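PDB 3GVE: YfkN protein, which belongs to the calcineurin-like phosphoesterase family of metal-dependent proteins and holds a manganese ion and a magnesium ion side by side. Local coordinates for residues A[17-22]-A[62-67]; A[58-63]-A[212-217]. All blocks are in the same frame, centred on the assembly; numbering follows the deposited sequence. Where two conformers were deposited one is given.

In the fold
Both interactions are buried, and they adjoin each other at N62 and G63, where strand 57-61 runs out. Interaction 1 joins the loops that follow the neighbouring parallel strands 9-17 and 57-61 of one sheet; mainly polar, it brings D19, H21 and D64 to the manganese ion. Interaction 2 spans the core between that sheet and a second one, packing strand 57-61 against strand 210-215: leucine, isoleucine and valine pack along the strands, and polar bonds appear where the strands give way to loops. H216 there binds the magnesium ion that D64 also binds. The layered core thus leads into a two-metal site assembled from strand-end loops.

Interaction 1: residues A[17-22]-A[62-67]; sequences TTDIHA and NGDLIQ. With MN (manganese (II) ion), chain C; MG (magnesium ion), chain D.
D19, H21 and D64 meet around the manganese ion, in the strand-end loops that form the two-metal site of the calcineurin-like phosphoesterase fold. D64 is the shared ligand: its OD2 lies 2.3 Å from the manganese ion and also binds the magnesium ion, and H109 is the polar partner of its carboxylate beyond the two loops. D19 OD1 and D64 OD2 are 3.0 Å apart, two carboxylate oxygens drawn together by the manganese ion, with their carboxylate planes almost perpendicular (87°). The other D19 oxygen, OD2, accepts a bond from T18 OG1, which reaches it from above the carboxylate plane.

H21 is fixed at both ring nitrogens: NE2 binds the manganese ion at 2.2 Å, and ND1 donates to Q67 O at 2.9 Å, with that oxygen lying near the ring plane. Together the two attachments fix the rotation of the ring. D64 O sits 3.7 Å above the ring plane, over its centre, and accepts from the backbone H21 N. With CG anti to the carbonyl carbon and beside that N (chi1 -81°), the ring starts out on the side where D64 O is bound.

The two loops are also joined through their backbones. N62 N donates to T17 O, D19 N to G63 O, and A22 N makes a weak bond to L65 O. I20 N instead gives its hydrogen to a water, which in turn donates to G63 O, the same oxygen that serves D19 N. E110 takes the D64 and L65 amides, and H251 completes the protein ligands of the manganese ion. Apolar packing is slight: I20 CB lies 3.9 Å from L65 CD1. One water bridges the two metals, 2.2 Å from the manganese ion.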
loop_
_atom_site.group_PDB
_atom_site.type_symbol
_atom_site.label_atom_id
_atom_site.label_comp_id
_atom_site.label_asym_id
_atom_site.label_seq_id
_atom_site.Cartn_x
_atom_site.Cartn_y
_atom_site.Cartn_z
ATOM N N THR A 17 13.571 10.849 8.250
ATOM C CA THR A 17 12.718 9.759 7.707
ATOM C C THR A 17 11.310 10.274 7.560
ATOM O O THR A 17 10.905 11.312 8.210
ATOM C CB THR A 17 12.767 8.537 8.631
ATOM O OG1 THR A 17 12.501 8.948 10.001
ATOM C CG2 THR A 17 14.121 7.883 8.574
ATOM N N THR A 18 10.544 9.659 6.685
ATOM C CA THR A 18 9.135 9.990 6.545
ATOM C C THR A 18 8.337 8.784 6.079
ATOM O O THR A 18 8.848 7.933 5.378
ATOM C CB THR A 18 8.904 11.179 5.546
ATOM O OG1 THR A 18 7.585 11.731 5.728
ATOM C CG2 THR A 18 9.096 10.741 4.085
ATOM N N ASP A 19 7.068 8.752 6.452
ATOM C CA ASP A 19 6.139 7.743 5.958
ATOM C C ASP A 19 6.683 6.313 6.125
ATOM O O ASP A 19 6.522 5.459 5.280
ATOM C CB ASP A 19 5.720 8.053 4.505
ATOM C CG ASP A 19 4.904 9.330 4.405
ATOM O OD1 ASP A 19 3.662 9.244 4.500
ATOM O OD2 ASP A 19 5.514 10.412 4.240
ATOM N N ILE A 20 7.258 6.003 7.303
ATOM C CA ILE A 20 7.851 4.693 7.620
ATOM C C ILE A 20 6.737 3.651 7.712
ATOM O O ILE A 20 6.944 2.490 7.338
ATOM C CB ILE A 20 8.679 4.799 8.938
ATOM C CG1 ILE A 20 9.947 5.567 8.702
ATOM C CG2 ILE A 20 9.006 3.423 9.455
ATOM C CD1 ILE A 20 10.876 5.056 7.864
ATOM N N HIS A 21 5.585 4.064 8.205
ATOM C CA HIS A 21 4.352 3.282 8.240
ATOM C C HIS A 21 4.570 1.947 8.972
ATOM O O HIS A 21 4.157 0.888 8.521
ATOM C CB HIS A 21 3.785 3.092 6.817
ATOM C CG HIS A 21 3.006 4.274 6.321
ATOM N ND1 HIS A 21 1.799 4.641 6.863
ATOM C CD2 HIS A 21 3.274 5.180 5.351
ATOM C CE1 HIS A 21 1.350 5.715 6.241
ATOM N NE2 HIS A 21 2.226 6.071 5.324
ATOM N N ALA A 22 5.245 2.040 10.113
ATOM C CA ALA A 22 5.436 0.907 11.050
ATOM C C ALA A 22 6.320 -0.214 10.510
ATOM O O ALA A 22 6.419 -1.274 11.101
ATOM C CB ALA A 22 4.085 0.343 11.537
ATOM N N ASN A 62 9.278 12.535 10.059
ATOM C CA ASN A 62 8.225 13.388 9.519
ATOM C C ASN A 62 6.787 12.868 9.576
ATOM O O ASN A 62 5.917 13.431 8.930
ATOM C CB ASN A 62 8.579 13.779 8.080
ATOM C CG ASN A 62 8.011 15.141 7.685
ATOM O OD1 ASN A 62 8.027 16.080 8.470
ATOM N ND2 ASN A 62 7.526 15.244 6.437
ATOM N N GLY A 63 6.542 11.820 10.365
ATOM C CA GLY A 63 5.188 11.324 10.566
ATOM C C GLY A 63 4.757 10.215 9.614
ATOM O O GLY A 63 5.526 9.768 8.781
ATOM N N ASP A 64 3.506 9.781 9.754
ATOM C CA ASP A 64 3.002 8.516 9.169
ATOM C C ASP A 64 3.961 7.377 9.573
ATOM O O ASP A 64 4.492 6.641 8.750
ATOM C CB ASP A 64 2.808 8.607 7.642
ATOM C CG ASP A 64 1.423 9.075 7.256
ATOM O OD1 ASP A 64 0.699 9.556 8.152
ATOM O OD2 ASP A 64 1.098 8.977 6.050
ATOM N N LEU A 65 4.163 7.277 10.881
ATOM C CA LEU A 65 5.161 6.410 11.506
ATOM C C LEU A 65 4.581 5.165 12.195
ATOM O O LEU A 65 5.114 4.083 12.047
ATOM C CB LEU A 65 5.958 7.231 12.524
ATOM C CG LEU A 65 6.887 6.441 13.450
ATOM C CD1 LEU A 65 8.032 5.856 12.664
ATOM C CD2 LEU A 65 7.408 7.358 14.588
ATOM N N ILE A 66 3.508 5.338 12.954
ATOM C CA ILE A 66 3.048 4.300 13.863
ATOM C C ILE A 66 1.957 3.389 13.316
ATOM O O ILE A 66 1.541 2.458 13.990
ATOM C CB ILE A 66 2.568 4.915 15.204
ATOM C CG1 ILE A 66 1.243 5.675 15.017
ATOM C CG2 ILE A 66 3.660 5.789 15.809
ATOM C CD1 ILE A 66 0.649 6.219 16.318
ATOM N N GLN A 67 1.498 3.658 12.104
ATOM C CA GLN A 67 0.384 2.928 11.506
ATOM C C GLN A 67 0.723 2.501 10.091
ATOM O O GLN A 67 1.432 3.188 9.388
ATOM C CB GLN A 67 -0.845 3.840 11.466
ATOM C CG GLN A 67 -2.136 3.138 11.042
ATOM C CD GLN A 67 -2.318 2.980 9.530
ATOM O OE1 GLN A 67 -3.088 2.137 9.080
ATOM N NE2 GLN A 67 -1.651 3.792 8.767
HETATM MN MN MN C . 1.948 7.978 4.191
HETATM MG MG MG D . 0.335 11.062 5.082
HETATM O O HOH W 1 7.705 7.979 9.445
HETATM O O HOH W 2 0.862 9.613 3.190
HETATM O O HOH W 3 -0.049 7.062 3.724
#

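Interaction 2: residues A[58-63]-A[212-217]; sequences LLVDNG and IALAHT. With MG (magnesium ion), chain D.
The H216 imidazole meets N62 O at its edge, close to the ring plane, and ND1 donates to that oxygen at 2.8 Å (153° at the hydrogen). Across the ring NE2 binds the magnesium ion at 2.3 Å, which places the strand-end N62 carbonyl behind a metal ligand of the calcineurin-like fold. H249, another magnesium ligand, meets the H216 ring with the planes about 70° apart.

The second flat group is the N62 amide. ND2 donates to A215 O at 3.0 Å, with the acceptor near the amide plane but the donor well above the A215 carbonyl plane. N62 OD1 comes against the L214 backbone, 3.0 Å from L214 C. N62 thus grips A215 by its side-chain amide and H216 by its carbonyl.

Earlier along the strands, which run at 25° to each other with axes 8.7 Å apart, the contact is apolar and joins the two sheets of the core. V60 CG2 packs against L214 CD2, while Y167 lies against L58, V60 and I212. Beyond them, D61 OD2 accepts from G63 N in an Asx turn, and its OD1 pairs with T17 OG1. L58 CD1 and I212 CD1 touch at 4.0 Å.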
loop_
_atom_site.group_PDB
_atom_site.type_symbol
_atom_site.label_atom_id
_atom_site.label_comp_id
_atom_site.label_asym_id
_atom_site.label_seq_id
_atom_site.Cartn_x
_atom_site.Cartn_y
_atom_site.Cartn_z
ATOM N N LEU A 58 21.602 16.125 13.297
ATOM C CA LEU A 58 20.297 15.949 13.897
ATOM C C LEU A 58 19.541 14.886 13.116
ATOM O O LEU A 58 19.794 14.710 11.941
ATOM C CB LEU A 58 19.525 17.268 13.844
ATOM C CG LEU A 58 20.243 18.444 14.506
ATOM C CD1 LEU A 58 19.468 19.713 14.185
ATOM C CD2 LEU A 58 20.360 18.219 16.031
ATOM N N LEU A 59 18.608 14.216 13.789
ATOM C CA LEU A 59 17.804 13.159 13.194
ATOM C C LEU A 59 16.324 13.389 13.531
ATOM O O LEU A 59 15.942 13.494 14.671
ATOM C CB LEU A 59 18.285 11.797 13.702
ATOM C CG LEU A 59 17.424 10.580 13.324
ATOM C CD1 LEU A 59 17.411 10.349 11.807
ATOM C CD2 LEU A 59 17.960 9.341 14.052
ATOM N N VAL A 60 15.509 13.475 12.492
ATOM C CA VAL A 60 14.082 13.788 12.654
ATOM C C VAL A 60 13.204 12.846 11.853
ATOM O O VAL A 60 13.599 12.333 10.826
ATOM C CB VAL A 60 13.775 15.258 12.241
ATOM C CG1 VAL A 60 14.634 16.224 13.077
ATOM C CG2 VAL A 60 14.020 15.487 10.757
ATOM N N ASP A 61 12.005 12.630 12.359
ATOM C CA ASP A 61 10.992 11.875 11.621
ATOM C C ASP A 61 9.835 12.777 11.238
ATOM O O ASP A 61 9.451 13.645 12.005
ATOM C CB ASP A 61 10.450 10.711 12.438
ATOM C CG ASP A 61 9.495 9.860 11.634
ATOM O OD1 ASP A 61 9.938 9.147 10.718
ATOM O OD2 ASP A 61 8.299 9.954 11.883
ATOM N N ASN A 62 9.278 12.535 10.059
ATOM C CA ASN A 62 8.225 13.388 9.519
ATOM C C ASN A 62 6.787 12.868 9.576
ATOM O O ASN A 62 5.917 13.431 8.930
ATOM C CB ASN A 62 8.579 13.779 8.080
ATOM C CG ASN A 62 8.011 15.141 7.685
ATOM O OD1 ASN A 62 8.027 16.080 8.470
ATOM N ND2 ASN A 62 7.526 15.244 6.437
ATOM N N GLY A 63 6.542 11.820 10.365
ATOM C CA GLY A 63 5.188 11.324 10.566
ATOM C C GLY A 63 4.757 10.215 9.614
ATOM O O GLY A 63 5.526 9.768 8.781
ATOM N N ILE A 212 13.498 24.242 11.710
ATOM C CA ILE A 212 13.292 23.031 10.827
ATOM C C ILE A 212 11.828 22.720 10.851
ATOM O O ILE A 212 11.217 22.539 11.932
ATOM C CB ILE A 212 14.124 21.868 11.353
ATOM C CG1 ILE A 212 15.628 22.222 11.309
ATOM C CG2 ILE A 212 13.849 20.655 10.465
ATOM C CD1 ILE A 212 16.487 21.291 12.107
ATOM N N ALA A 213 11.213 22.716 9.669
ATOM C CA ALA A 213 9.810 22.338 9.556
ATOM C C ALA A 213 9.670 20.859 9.258
ATOM O O ALA A 213 10.210 20.416 8.195
ATOM C CB ALA A 213 9.167 23.153 8.406
ATOM N N LEU A 214 8.980 20.143 10.125
ATOM C CA LEU A 214 8.578 18.779 9.868
ATOM C C LEU A 214 7.182 18.871 9.239
ATOM O O LEU A 214 6.166 18.833 9.901
ATOM C CB LEU A 214 8.617 17.980 11.168
ATOM C CG LEU A 214 9.952 18.105 11.934
ATOM C CD1 LEU A 214 9.926 17.322 13.228
ATOM C CD2 LEU A 214 11.158 17.704 11.105
ATOM N N ALA A 215 7.188 19.054 7.925
ATOM C CA ALA A 215 5.977 19.338 7.187
ATOM C C ALA A 215 5.422 18.059 6.590
ATOM O O ALA A 215 5.869 17.609 5.558
ATOM C CB ALA A 215 6.275 20.363 6.097
ATOM N N HIS A 216 4.438 17.479 7.271
ATOM C CA HIS A 216 3.829 16.246 6.764
ATOM C C HIS A 216 2.811 16.623 5.704
ATOM O O HIS A 216 1.618 16.681 5.938
ATOM C CB HIS A 216 3.194 15.327 7.822
ATOM C CG HIS A 216 2.838 13.985 7.252
ATOM N ND1 HIS A 216 3.742 12.951 7.203
ATOM C CD2 HIS A 216 1.747 13.557 6.573
ATOM C CE1 HIS A 216 3.210 11.927 6.562
ATOM N NE2 HIS A 216 1.995 12.265 6.176
ATOM N N THR A 217 3.352 16.880 4.525
ATOM C CA THR A 217 2.606 17.447 3.413
ATOM C C THR A 217 3.560 17.453 2.226
ATOM O O THR A 217 4.746 17.577 2.397
ATOM C CB THR A 217 2.080 18.865 3.771
ATOM O OG1 THR A 217 1.237 19.363 2.729
ATOM C CG2 THR A 217 3.218 19.857 4.037
HETATM MG MG MG D . 0.335 11.062 5.082
HETATM O O HOH W 2 0.862 9.613 3.190
#